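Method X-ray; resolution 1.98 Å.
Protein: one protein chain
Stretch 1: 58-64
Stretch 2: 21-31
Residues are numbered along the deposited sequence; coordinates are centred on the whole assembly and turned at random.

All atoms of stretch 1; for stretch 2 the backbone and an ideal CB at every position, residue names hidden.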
ATOM      1  N   SER A  58     -11.876   4.838  12.006  1.00 28.67           N
ATOM      2  CA  SER A  58     -10.776   5.543  11.381  1.00 21.24           C
ATOM      3  C   SER A  58     -11.259   6.707  10.537  1.00 27.16           C
ATOM      4  O   SER A  58     -12.390   6.649  10.079  1.00 22.38           O
ATOM      5  CB  SER A  58      -9.981   4.570  10.489  1.00 11.38           C
ATOM      6  OG  SER A  58      -9.861   3.420  11.298  1.00 23.43           O
ATOM      7  N   HIS A  59     -10.353   7.660  10.414  1.00 22.40           N
ATOM      8  CA  HIS A  59     -10.411   8.703   9.411  1.00 24.39           C
ATOM      9  C   HIS A  59      -9.008   8.779   8.790  1.00 23.31           C
ATOM     10  O   HIS A  59      -8.100   8.110   9.283  1.00 26.01           O
ATOM     11  CB  HIS A  59     -10.848  10.039   9.996  1.00 27.09           C
ATOM     12  CG  HIS A  59      -9.888  10.577  11.011  1.00 18.83           C
ATOM     13  ND1 HIS A  59      -9.729  10.041  12.260  1.00 26.97           N
ATOM     14  CD2 HIS A  59      -9.027  11.610  10.948  1.00 16.69           C
ATOM     15  CE1 HIS A  59      -8.821  10.717  12.932  1.00 23.65           C
ATOM     16  NE2 HIS A  59      -8.364  11.699  12.152  1.00 17.23           N
ATOM     17  N   VAL A  60      -8.835   9.556   7.737  1.00 19.48           N
ATOM     18  CA  VAL A  60      -7.516   9.683   7.140  1.00 22.85           C
ATOM     19  C   VAL A  60      -7.020  11.118   7.272  1.00 22.66           C
ATOM     20  O   VAL A  60      -7.746  12.082   7.026  1.00 25.78           O
ATOM     21  CB  VAL A  60      -7.481   9.322   5.644  1.00 23.58           C
ATOM     22  CG1 VAL A  60      -6.214   9.912   5.017  1.00 18.81           C
ATOM     23  CG2 VAL A  60      -7.584   7.822   5.436  1.00 18.20           C
ATOM     24  N   ARG A  61      -5.765  11.257   7.675  1.00 24.53           N
ATOM     25  CA  ARG A  61      -5.131  12.569   7.682  1.00 23.08           C
ATOM     26  C   ARG A  61      -3.966  12.630   6.689  1.00 21.46           C
ATOM     27  O   ARG A  61      -3.400  11.612   6.289  1.00 18.38           O
ATOM     28  CB  ARG A  61      -4.630  12.931   9.074  1.00 18.15           C
ATOM     29  CG  ARG A  61      -5.738  13.154  10.094  1.00 38.14           C
ATOM     30  CD  ARG A  61      -6.591  14.360   9.804  1.00 36.62           C
ATOM     31  NE  ARG A  61      -5.991  15.641  10.103  1.00 29.27           N
ATOM     32  CZ  ARG A  61      -5.515  16.204  11.187  1.00 27.85           C
ATOM     33  NH1 ARG A  61      -5.482  15.632  12.384  1.00 25.66           N
ATOM     34  NH2 ARG A  61      -5.038  17.441  11.065  1.00 28.50           N
ATOM     35  N   LEU A  62      -3.624  13.846   6.306  1.00 22.04           N
ATOM     36  CA  LEU A  62      -2.429  14.117   5.516  1.00 15.87           C
ATOM     37  C   LEU A  62      -1.351  14.610   6.493  1.00 18.80           C
ATOM     38  O   LEU A  62      -1.694  15.508   7.256  1.00 19.84           O
ATOM     39  CB  LEU A  62      -2.662  15.170   4.446  1.00 24.50           C
ATOM     40  CG  LEU A  62      -1.464  15.610   3.595  1.00 26.06           C
ATOM     41  CD1 LEU A  62      -1.044  14.523   2.606  1.00 16.65           C
ATOM     42  CD2 LEU A  62      -1.805  16.909   2.876  1.00 29.48           C
ATOM     43  N   PHE A  63      -0.159  14.023   6.412  1.00 21.23           N
ATOM     44  CA  PHE A  63       1.007  14.416   7.158  1.00 23.02           C
ATOM     45  C   PHE A  63       2.184  14.863   6.260  1.00 23.86           C
ATOM     46  O   PHE A  63       2.483  14.278   5.209  1.00 17.98           O
ATOM     47  CB  PHE A  63       1.539  13.286   8.031  1.00 27.15           C
ATOM     48  CG  PHE A  63       0.542  12.690   9.010  1.00 27.16           C
ATOM     49  CD1 PHE A  63      -0.394  11.778   8.575  1.00 16.21           C
ATOM     50  CD2 PHE A  63       0.588  13.050  10.342  1.00 30.92           C
ATOM     51  CE1 PHE A  63      -1.309  11.244   9.481  1.00 15.69           C
ATOM     52  CE2 PHE A  63      -0.293  12.512  11.254  1.00 24.77           C
ATOM     53  CZ  PHE A  63      -1.235  11.618  10.800  1.00 18.42           C
ATOM     54  N   GLU A  64       2.835  15.911   6.715  1.00 19.18           N
ATOM     55  CA  GLU A  64       4.024  16.552   6.199  1.00 26.46           C
ATOM     56  C   GLU A  64       5.236  16.134   7.032  1.00 21.32           C
ATOM     57  O   GLU A  64       5.300  16.223   8.262  1.00 20.35           O
ATOM     58  CB  GLU A  64       3.892  18.075   6.187  1.00 24.81           C
ATOM     59  CG  GLU A  64       4.988  18.809   5.428  1.00 31.04           C
ATOM     60  CD  GLU A  64       4.922  20.315   5.622  1.00 44.51           C
ATOM     61  OE1 GLU A  64       3.852  20.926   5.406  1.00 44.23           O
ATOM     62  OE2 GLU A  64       5.961  20.902   5.993  1.00 57.60           O
ATOM     63  N   UNK A  21       7.346   8.548  13.718  1.00 20.25           N
ATOM     64  CA  UNK A  21       6.747   9.312  14.807  1.00 22.13           C
ATOM     65  C   UNK A  21       5.768  10.284  14.145  1.00 20.89           C
ATOM     66  O   UNK A  21       6.106  10.868  13.107  1.00 28.00           O
ATOM     67  CB  UNK A  21       7.799  10.039  15.648  1.00 22.13           C
ATOM     68  N   UNK A  22       4.572  10.411  14.690  1.00 15.03           N
ATOM     69  CA  UNK A  22       3.532  11.275  14.151  1.00 20.98           C
ATOM     70  C   UNK A  22       3.139  12.308  15.218  1.00 20.97           C
ATOM     71  O   UNK A  22       3.041  11.906  16.372  1.00 28.18           O
ATOM     72  CB  UNK A  22       2.319  10.455  13.706  1.00 20.98           C
ATOM     73  N   UNK A  23       2.945  13.553  14.817  1.00 22.50           N
ATOM     74  CA  UNK A  23       2.578  14.684  15.649  1.00 20.73           C
ATOM     75  C   UNK A  23       1.313  15.360  15.161  1.00 23.75           C
ATOM     76  O   UNK A  23       0.990  15.398  13.985  1.00 24.05           O
ATOM     77  CB  UNK A  23       3.724  15.697  15.697  1.00 20.73           C
ATOM     78  N   UNK A  24       0.626  15.914  16.148  1.00 26.46           N
ATOM     79  CA  UNK A  24      -0.652  16.551  15.953  1.00 16.35           C
ATOM     80  C   UNK A  24      -1.780  15.529  15.990  1.00 23.86           C
ATOM     81  O   UNK A  24      -2.932  15.849  15.685  1.00 28.93           O
ATOM     82  CB  UNK A  24      -0.666  17.317  14.629  1.00 16.35           C
ATOM     83  N   UNK A  25      -1.514  14.268  16.342  1.00 32.94           N
ATOM     84  CA  UNK A  25      -2.668  13.364  16.502  1.00 29.77           C
ATOM     85  C   UNK A  25      -2.532  12.579  17.794  1.00 23.31           C
ATOM     86  O   UNK A  25      -2.747  11.367  17.831  1.00 31.61           O
ATOM     87  CB  UNK A  25      -2.788  12.408  15.313  1.00 29.77           C
ATOM     88  N   UNK A  26      -2.149  13.284  18.857  1.00 23.55           N
ATOM     89  CA  UNK A  26      -1.974  12.670  20.171  1.00 27.75           C
ATOM     90  C   UNK A  26      -3.187  11.861  20.598  1.00 26.12           C
ATOM     91  O   UNK A  26      -4.337  12.263  20.425  1.00 27.12           O
ATOM     92  CB  UNK A  26      -1.681  13.746  21.218  1.00 27.75           C
ATOM     93  N   UNK A  27      -3.018  10.661  21.150  1.00 23.51           N
ATOM     94  CA  UNK A  27      -4.200   9.925  21.586  1.00 28.34           C
ATOM     95  C   UNK A  27      -4.611   8.861  20.591  1.00 35.67           C
ATOM     96  O   UNK A  27      -5.304   7.909  20.966  1.00 25.68           O
ATOM     97  CB  UNK A  27      -5.366  10.888  21.819  1.00 28.34           C
ATOM     98  N   UNK A  28      -4.157   9.061  19.349  1.00 25.53           N
ATOM     99  CA  UNK A  28      -4.459   8.141  18.262  1.00 17.06           C
ATOM    100  C   UNK A  28      -3.279   7.285  17.821  1.00 19.73           C
ATOM    101  O   UNK A  28      -2.114   7.639  17.950  1.00 30.65           O
ATOM    102  CB  UNK A  28      -4.980   8.932  17.060  1.00 17.06           C
ATOM    103  N   UNK A  29      -3.629   6.129  17.261  1.00 30.19           N
ATOM    104  CA  UNK A  29      -2.694   5.321  16.497  1.00 24.04           C
ATOM    105  C   UNK A  29      -2.724   5.851  15.056  1.00 23.10           C
ATOM    106  O   UNK A  29      -3.740   6.396  14.611  1.00 21.61           O
ATOM    107  CB  UNK A  29      -3.048   3.834  16.565  1.00 24.04           C
ATOM    108  N   UNK A  30      -1.624   5.680  14.364  1.00 25.42           N
ATOM    109  CA  UNK A  30      -1.489   6.000  12.951  1.00 20.58           C
ATOM    110  C   UNK A  30      -0.829   4.801  12.281  1.00 16.36           C
ATOM    111  O   UNK A  30       0.234   4.403  12.752  1.00 22.70           O
ATOM    112  CB  UNK A  30      -0.682   7.282  12.735  1.00 20.58           C
ATOM    113  N   UNK A  31      -1.441   4.234  11.262  1.00 17.47           N
ATOM    114  CA  UNK A  31      -0.938   2.987  10.694  1.00 19.67           C
ATOM    115  C   UNK A  31      -1.492   2.849   9.276  1.00 15.81           C
ATOM    116  O   UNK A  31      -2.144   3.794   8.865  1.00 16.56           O
ATOM    117  CB  UNK A  31      -1.327   1.786  11.558  1.00 19.67           C
TER

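Stretch 1 is largely a strand, and its odd positions His59, Arg61 and Phe63 present side chains to stretch 2; Val60, Leu62 and Glu64 stay out of reach. No hydrogen bond links the stretches; the contact is mostly packing of side chains.

Position 21 has nothing of stretch 1 within 5.5 Å of its ideal CB. Its extended backbone (-110/135) suits many residues, beta-branched ones included; it is Thr21.

At 22 the CA-to-CB bond points toward stretch 1, and the ideal CB lies 4.1 Å from Phe63 CE2, which calls for an apolar group, aliphatic or aromatic. The residue is Phe22. Phe22 CD2 sits over one face of the Phe63 ring, 3.7 Å from Phe63 CD2. With centroids 4.9 Å apart and planes at 67°, the pair is edge-to-face, Phe22 supplying the edge.

Position 23 points away and tolerates a polar or charged chain. It is Lys23; its contact is through the backbone, Lys23 O lying 4.2 Å from Phe63 CE2 at the ring edge.

At 24, phi/psi of 85/8 favours glycine, though asparagine could also adopt it. Gly24 is found, Gly24 O lying 4.2 Å from Arg61 NH1 without a hydrogen bond.

Position 25 points toward stretch 1, its ideal CB 4.8 Å from Phe63 CE2 and 5.1 Å from Arg61 NH1. A ring and a guanidinium together admit a compact aliphatic or a small polar group. Val25 CG1 lies 3.9 Å from both Phe63 CE2 and Arg61 NH1, so one methyl serves both neighbours.

Positions 26 and 27 lie beyond reach, inside a type II turn. At 26, -51/136 permits many residues, proline among them; Asp26 occupies it. At 27, 100/-22 would jam a CB against the preceding carbonyl O, demanding glycine, and Gly27 it is.

Position 28 points toward stretch 1, but its ideal CB has open space around it, so a side chain with some length is needed to reach His59; an aromatic or a long aliphatic would suit. Tyr28 CE2 lies 4.1 Å from His59 CE1, and the His59 edge meets the Tyr28 face in an offset edge-to-face pair (centroids 5.7 Å, planes 83°). Tyr28 N also donates to Val25 O at 3.1 Å.

Position 29 is unconstrained by stretch 1; polar or apolar residues would both be compatible. Asp29 hydrogen-bonds elsewhere in the structure.

At 30 the CB points toward Phe63 CZ, 4.8 Å away, suiting an aliphatic residue. Val30 brings CG2 to 4.1 Å from Phe63 CZ.

At 31 CA-to-CB points away, so many residues would suit; the chain of Tyr31 nonetheless turns back, Tyr31 OH coming to 4.6 Å from Ser58 OG, with no hydrogen bond.

Stretch 2 21-31: TFKGVDGYDVY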
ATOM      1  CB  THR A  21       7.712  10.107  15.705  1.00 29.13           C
ATOM      2  OG1 THR A  21       8.341  11.139  14.937  1.00 59.65           O
ATOM      3  CG2 THR A  21       8.792   9.212  16.267  1.00 34.97           C
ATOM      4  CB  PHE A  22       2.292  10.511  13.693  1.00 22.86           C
ATOM      5  CG  PHE A  22       2.545   9.555  12.543  1.00 20.90           C
ATOM      6  CD1 PHE A  22       2.944   8.252  12.771  1.00 29.31           C
ATOM      7  CD2 PHE A  22       2.388   9.986  11.247  1.00 18.46           C
ATOM      8  CE1 PHE A  22       3.166   7.407  11.699  1.00 30.97           C
ATOM      9  CE2 PHE A  22       2.601   9.142  10.178  1.00 21.02           C
ATOM     10  CZ  PHE A  22       3.006   7.844  10.396  1.00 26.50           C
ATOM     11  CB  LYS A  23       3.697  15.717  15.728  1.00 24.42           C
ATOM     12  CG  LYS A  23       4.972  15.243  16.400  1.00 34.93           C
ATOM     13  CD  LYS A  23       6.160  16.086  15.936  1.00 41.38           C
ATOM     14  CE  LYS A  23       6.885  16.665  17.146  1.00 51.73           C
ATOM     15  NZ  LYS A  23       7.277  15.579  18.094  1.00 74.86           N
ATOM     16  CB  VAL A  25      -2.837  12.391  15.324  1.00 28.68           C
ATOM     17  CG1 VAL A  25      -2.980  13.174  14.023  1.00 23.99           C
ATOM     18  CG2 VAL A  25      -1.670  11.421  15.249  1.00 26.45           C
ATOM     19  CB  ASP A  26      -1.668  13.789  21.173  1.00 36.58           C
ATOM     20  CG  ASP A  26      -0.308  14.420  20.929  1.00 42.84           C
ATOM     21  OD1 ASP A  26       0.523  13.851  20.186  1.00 38.02           O
ATOM     22  OD2 ASP A  26      -0.075  15.507  21.496  1.00 42.31           O
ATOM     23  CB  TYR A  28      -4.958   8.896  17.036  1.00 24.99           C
ATOM     24  CG  TYR A  28      -6.322   9.501  17.170  1.00 29.16           C
ATOM     25  CD1 TYR A  28      -6.457  10.747  17.784  1.00 31.89           C
ATOM     26  CD2 TYR A  28      -7.447   8.854  16.690  1.00 26.33           C
ATOM     27  CE1 TYR A  28      -7.716  11.304  17.902  1.00 30.39           C
ATOM     28  CE2 TYR A  28      -8.713   9.419  16.811  1.00 22.42           C
ATOM     29  CZ  TYR A  28      -8.826  10.641  17.424  1.00 25.50           C
ATOM     30  OH  TYR A  28     -10.072  11.227  17.552  1.00 37.92           O
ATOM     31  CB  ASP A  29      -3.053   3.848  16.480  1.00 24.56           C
ATOM     32  CG  ASP A  29      -2.668   3.082  17.722  1.00 30.54           C
ATOM     33  OD1 ASP A  29      -1.823   3.588  18.480  1.00 28.32           O
ATOM     34  OD2 ASP A  29      -3.216   1.982  17.937  1.00 32.47           O
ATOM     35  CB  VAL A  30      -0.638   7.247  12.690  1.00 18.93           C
ATOM     36  CG1 VAL A  30      -0.557   7.455  11.175  1.00 19.34           C
ATOM     37  CG2 VAL A  30      -1.209   8.466  13.388  1.00 32.24           C
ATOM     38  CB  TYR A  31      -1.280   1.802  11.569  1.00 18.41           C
ATOM     39  CG  TYR A  31      -2.718   1.453  11.794  1.00 19.64           C
ATOM     40  CD1 TYR A  31      -3.535   2.151  12.681  1.00 20.63           C
ATOM     41  CD2 TYR A  31      -3.270   0.386  11.111  1.00 22.45           C
ATOM     42  CE1 TYR A  31      -4.851   1.762  12.837  1.00 30.86           C
ATOM     43  CE2 TYR A  31      -4.577  -0.006  11.258  1.00 22.94           C
ATOM     44  CZ  TYR A  31      -5.371   0.702  12.140  1.00 30.73           C
ATOM     45  OH  TYR A  31      -6.684   0.310  12.287  1.00 24.23           O
TER
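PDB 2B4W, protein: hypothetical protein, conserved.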